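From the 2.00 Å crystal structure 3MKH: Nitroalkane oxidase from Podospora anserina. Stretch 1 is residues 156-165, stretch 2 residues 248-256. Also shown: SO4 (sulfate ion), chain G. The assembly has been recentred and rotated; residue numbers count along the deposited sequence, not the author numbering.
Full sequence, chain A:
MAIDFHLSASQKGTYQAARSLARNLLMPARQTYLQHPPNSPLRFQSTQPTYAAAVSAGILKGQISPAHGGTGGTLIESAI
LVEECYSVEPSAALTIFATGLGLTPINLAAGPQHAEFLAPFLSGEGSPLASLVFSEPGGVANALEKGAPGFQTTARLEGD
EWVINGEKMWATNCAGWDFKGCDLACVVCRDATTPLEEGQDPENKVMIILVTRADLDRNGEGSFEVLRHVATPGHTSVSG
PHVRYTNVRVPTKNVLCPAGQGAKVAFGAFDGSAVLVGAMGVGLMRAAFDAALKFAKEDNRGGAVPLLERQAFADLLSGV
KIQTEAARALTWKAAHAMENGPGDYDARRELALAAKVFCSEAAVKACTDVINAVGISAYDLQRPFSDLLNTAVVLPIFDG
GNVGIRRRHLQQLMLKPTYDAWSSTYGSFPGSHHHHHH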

# COMPACT_ATOMS: atom_id res chain seq x y z
N ARG A 156 -13.94 -5.25 45.36
CA ARG A 156 -13.81 -6.18 46.48
C ARG A 156 -15.13 -6.26 47.23
O ARG A 156 -15.75 -5.22 47.52
CB ARG A 156 -12.73 -5.69 47.45
CG ARG A 156 -11.33 -5.68 46.89
CD ARG A 156 -10.39 -4.89 47.79
NE ARG A 156 -9.05 -4.74 47.21
CZ ARG A 156 -8.73 -3.82 46.30
NH1 ARG A 156 -9.64 -2.96 45.85
NH2 ARG A 156 -7.49 -3.76 45.83
N LEU A 157 -15.57 -7.47 47.54
CA LEU A 157 -16.79 -7.65 48.32
C LEU A 157 -16.46 -7.42 49.80
O LEU A 157 -15.63 -8.11 50.36
CB LEU A 157 -17.37 -9.05 48.11
CG LEU A 157 -18.65 -9.45 48.84
CD1 LEU A 157 -19.81 -8.55 48.46
CD2 LEU A 157 -18.99 -10.89 48.52
N GLU A 158 -17.11 -6.43 50.40
CA GLU A 158 -16.96 -6.15 51.82
C GLU A 158 -18.33 -6.25 52.44
O GLU A 158 -19.14 -5.33 52.33
CB GLU A 158 -16.37 -4.75 52.05
CG GLU A 158 -15.10 -4.50 51.25
CD GLU A 158 -14.28 -3.32 51.74
OE1 GLU A 158 -14.85 -2.40 52.36
OE2 GLU A 158 -13.05 -3.32 51.48
N GLY A 159 -18.60 -7.38 53.08
CA GLY A 159 -19.92 -7.62 53.61
C GLY A 159 -20.91 -7.84 52.49
O GLY A 159 -20.74 -8.75 51.66
N ASP A 160 -21.96 -7.03 52.46
CA ASP A 160 -22.97 -7.14 51.41
C ASP A 160 -22.88 -6.01 50.37
O ASP A 160 -23.84 -5.71 49.68
CB ASP A 160 -24.38 -7.22 52.00
CG ASP A 160 -24.79 -5.96 52.72
OD1 ASP A 160 -23.89 -5.15 53.07
OD2 ASP A 160 -26.00 -5.76 52.94
N GLU A 161 -21.72 -5.38 50.26
CA GLU A 161 -21.53 -4.42 49.19
C GLU A 161 -20.21 -4.64 48.45
O GLU A 161 -19.22 -5.06 49.04
CB GLU A 161 -21.69 -2.98 49.70
CG GLU A 161 -21.07 -2.71 51.05
CD GLU A 161 -21.36 -1.31 51.58
OE1 GLU A 161 -22.40 -0.72 51.19
OE2 GLU A 161 -20.54 -0.81 52.38
N TRP A 162 -20.22 -4.39 47.15
CA TRP A 162 -19.00 -4.38 46.37
C TRP A 162 -18.39 -2.98 46.43
O TRP A 162 -19.09 -1.98 46.35
CB TRP A 162 -19.26 -4.80 44.92
CG TRP A 162 -19.44 -6.29 44.79
CD1 TRP A 162 -20.61 -6.99 44.90
CD2 TRP A 162 -18.41 -7.25 44.56
NE1 TRP A 162 -20.37 -8.33 44.74
CE2 TRP A 162 -19.03 -8.52 44.53
CE3 TRP A 162 -17.02 -7.17 44.39
CZ2 TRP A 162 -18.30 -9.70 44.33
CZ3 TRP A 162 -16.31 -8.34 44.17
CH2 TRP A 162 -16.95 -9.59 44.15
N VAL A 163 -17.07 -2.92 46.56
CA VAL A 163 -16.41 -1.64 46.67
C VAL A 163 -15.46 -1.46 45.49
O VAL A 163 -14.57 -2.28 45.27
CB VAL A 163 -15.66 -1.51 48.00
CG1 VAL A 163 -14.98 -0.15 48.10
CG2 VAL A 163 -16.63 -1.70 49.16
N ILE A 164 -15.65 -0.39 44.74
CA ILE A 164 -14.93 -0.18 43.49
C ILE A 164 -13.92 0.95 43.61
O ILE A 164 -14.23 2.02 44.14
CB ILE A 164 -15.91 0.12 42.34
CG1 ILE A 164 -16.82 -1.09 42.10
CG2 ILE A 164 -15.16 0.45 41.06
CD1 ILE A 164 -18.11 -0.74 41.40
N ASN A 165 -12.70 0.70 43.13
CA ASN A 165 -11.65 1.70 43.07
C ASN A 165 -10.88 1.60 41.76
O ASN A 165 -10.50 0.50 41.32
CB ASN A 165 -10.66 1.52 44.23
CG ASN A 165 -11.23 1.97 45.56
OD1 ASN A 165 -11.39 3.16 45.81
ND2 ASN A 165 -11.53 1.00 46.42
N VAL A 248 -16.30 3.43 45.80
CA VAL A 248 -17.68 3.44 45.36
C VAL A 248 -18.34 2.13 45.77
O VAL A 248 -18.01 1.07 45.23
CB VAL A 248 -17.79 3.60 43.84
CG1 VAL A 248 -19.25 3.46 43.39
CG2 VAL A 248 -17.21 4.94 43.40
N ARG A 249 -19.27 2.20 46.72
CA ARG A 249 -19.90 0.99 47.23
C ARG A 249 -21.27 0.78 46.62
O ARG A 249 -22.10 1.69 46.60
CB ARG A 249 -20.01 1.07 48.76
CG ARG A 249 -18.66 1.26 49.45
CD ARG A 249 -18.79 1.21 50.98
NE ARG A 249 -17.47 1.15 51.62
CZ ARG A 249 -16.68 2.20 51.82
NH1 ARG A 249 -17.07 3.41 51.41
NH2 ARG A 249 -15.50 2.06 52.41
N VAL A 250 -21.52 -0.43 46.14
CA VAL A 250 -22.81 -0.75 45.56
C VAL A 250 -23.33 -2.10 46.08
O VAL A 250 -22.55 -2.98 46.43
CB VAL A 250 -22.75 -0.78 44.01
CG1 VAL A 250 -22.35 0.59 43.47
CG2 VAL A 250 -21.79 -1.87 43.53
N PRO A 251 -24.65 -2.24 46.12
CA PRO A 251 -25.25 -3.49 46.58
C PRO A 251 -25.03 -4.60 45.56
O PRO A 251 -24.62 -4.34 44.41
CB PRO A 251 -26.74 -3.14 46.74
CG PRO A 251 -26.95 -2.00 45.77
CD PRO A 251 -25.66 -1.22 45.77
N THR A 252 -25.30 -5.83 45.95
CA THR A 252 -24.97 -6.97 45.11
C THR A 252 -25.85 -7.05 43.87
O THR A 252 -25.46 -7.64 42.87
CB THR A 252 -25.02 -8.29 45.90
OG1 THR A 252 -26.32 -8.43 46.49
CG2 THR A 252 -23.96 -8.29 47.00
N LYS A 253 -27.04 -6.45 43.91
CA LYS A 253 -27.87 -6.41 42.71
C LYS A 253 -27.15 -5.70 41.55
O LYS A 253 -27.45 -5.95 40.39
CB LYS A 253 -29.22 -5.74 42.97
CG LYS A 253 -29.15 -4.27 43.35
CD LYS A 253 -30.55 -3.69 43.52
CE LYS A 253 -30.50 -2.23 43.90
NZ LYS A 253 -31.84 -1.66 44.13
N ASN A 254 -26.19 -4.83 41.88
CA ASN A 254 -25.46 -4.06 40.86
C ASN A 254 -24.51 -4.91 40.02
O ASN A 254 -24.04 -4.47 38.96
CB ASN A 254 -24.68 -2.89 41.48
CG ASN A 254 -25.53 -1.64 41.68
OD1 ASN A 254 -25.14 -0.53 41.29
ND2 ASN A 254 -26.67 -1.80 42.31
N VAL A 255 -24.17 -6.10 40.51
CA VAL A 255 -23.27 -6.96 39.76
C VAL A 255 -23.99 -7.51 38.52
O VAL A 255 -25.03 -8.17 38.64
CB VAL A 255 -22.74 -8.13 40.60
CG1 VAL A 255 -21.90 -9.05 39.73
CG2 VAL A 255 -21.93 -7.61 41.79
N LEU A 256 -23.44 -7.22 37.34
CA LEU A 256 -24.02 -7.70 36.09
C LEU A 256 -23.37 -9.00 35.66
O LEU A 256 -24.05 -9.96 35.31
CB LEU A 256 -23.88 -6.65 34.97
CG LEU A 256 -24.38 -7.09 33.58
CD1 LEU A 256 -25.90 -7.22 33.56
CD2 LEU A 256 -23.92 -6.10 32.47
S SO4 G . -4.56 -5.53 44.40
O1 SO4 G . -3.30 -4.81 44.63
O2 SO4 G . -5.56 -4.57 43.93
O3 SO4 G . -4.33 -6.55 43.38
O4 SO4 G . -5.01 -6.13 45.65
O HOH W 1 -17.29 -1.15 52.49
O HOH W 2 -13.25 0.19 52.17
O HOH W 3 -26.32 -5.90 48.66

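What joins the two backbones? Strand 161-165 runs antiparallel to the strand that holds Val248, Arg249 and Val250, and two hydrogen-bonded pairs zip them together. Trp162 N donates to Val250 O (2.8 Å) and Val250 N to Trp162 O (2.9 Å); two residues along, Ile164 N donates to Val248 O (2.8 Å) and Val248 N to Ile164 O (3.0 Å). Between these pairs Val163 faces Arg249 without such bonds, and there the backbones draw in, CA to CA 4.4 Å.

How do the side chains on the Trp162 face fit together? Ile164 and Val248 meet at their branch points, CB to CB 4.2 Å, while Ile164 reaches along the sheet until its CD1 lies 4.4 Å from Val250 CG2. That same methyl, Val250 CG2, rests 4.1 Å from Trp162 CB. Branched aliphatic residues suit this buried patch, being compact and having no polar group to satisfy.

What does the indole ring lie against? With chi1 at m, the Trp162 ring reaches the chain just after the 3-10 segment, where Val255 CG2 sits over one face of the ring, 3.4 Å from Trp162 CD1. A second methyl, Thr252 CG2, approaches obliquely, 4.2 Å from Trp162 CD1. The broad, flat ring thus offers a surface for small bumps, and Trp162 has the largest area covered across the contact.

What happens on the other face? Arg249 lays its aliphatic stem beside Val163, whose CG2 is 3.6 Å from Arg249 CG, so the buried valine meets carbon while the charged end reaches acids near the turn. Arg249 NE makes a long salt bridge to Glu161 OE2 (3.7 Å). Water 1 fills the remaining gap, accepting from Arg249 NE (2.5 Å) and donating to Glu158 OE1 (2.7 Å) and Glu161 OE2 (3.3 Å).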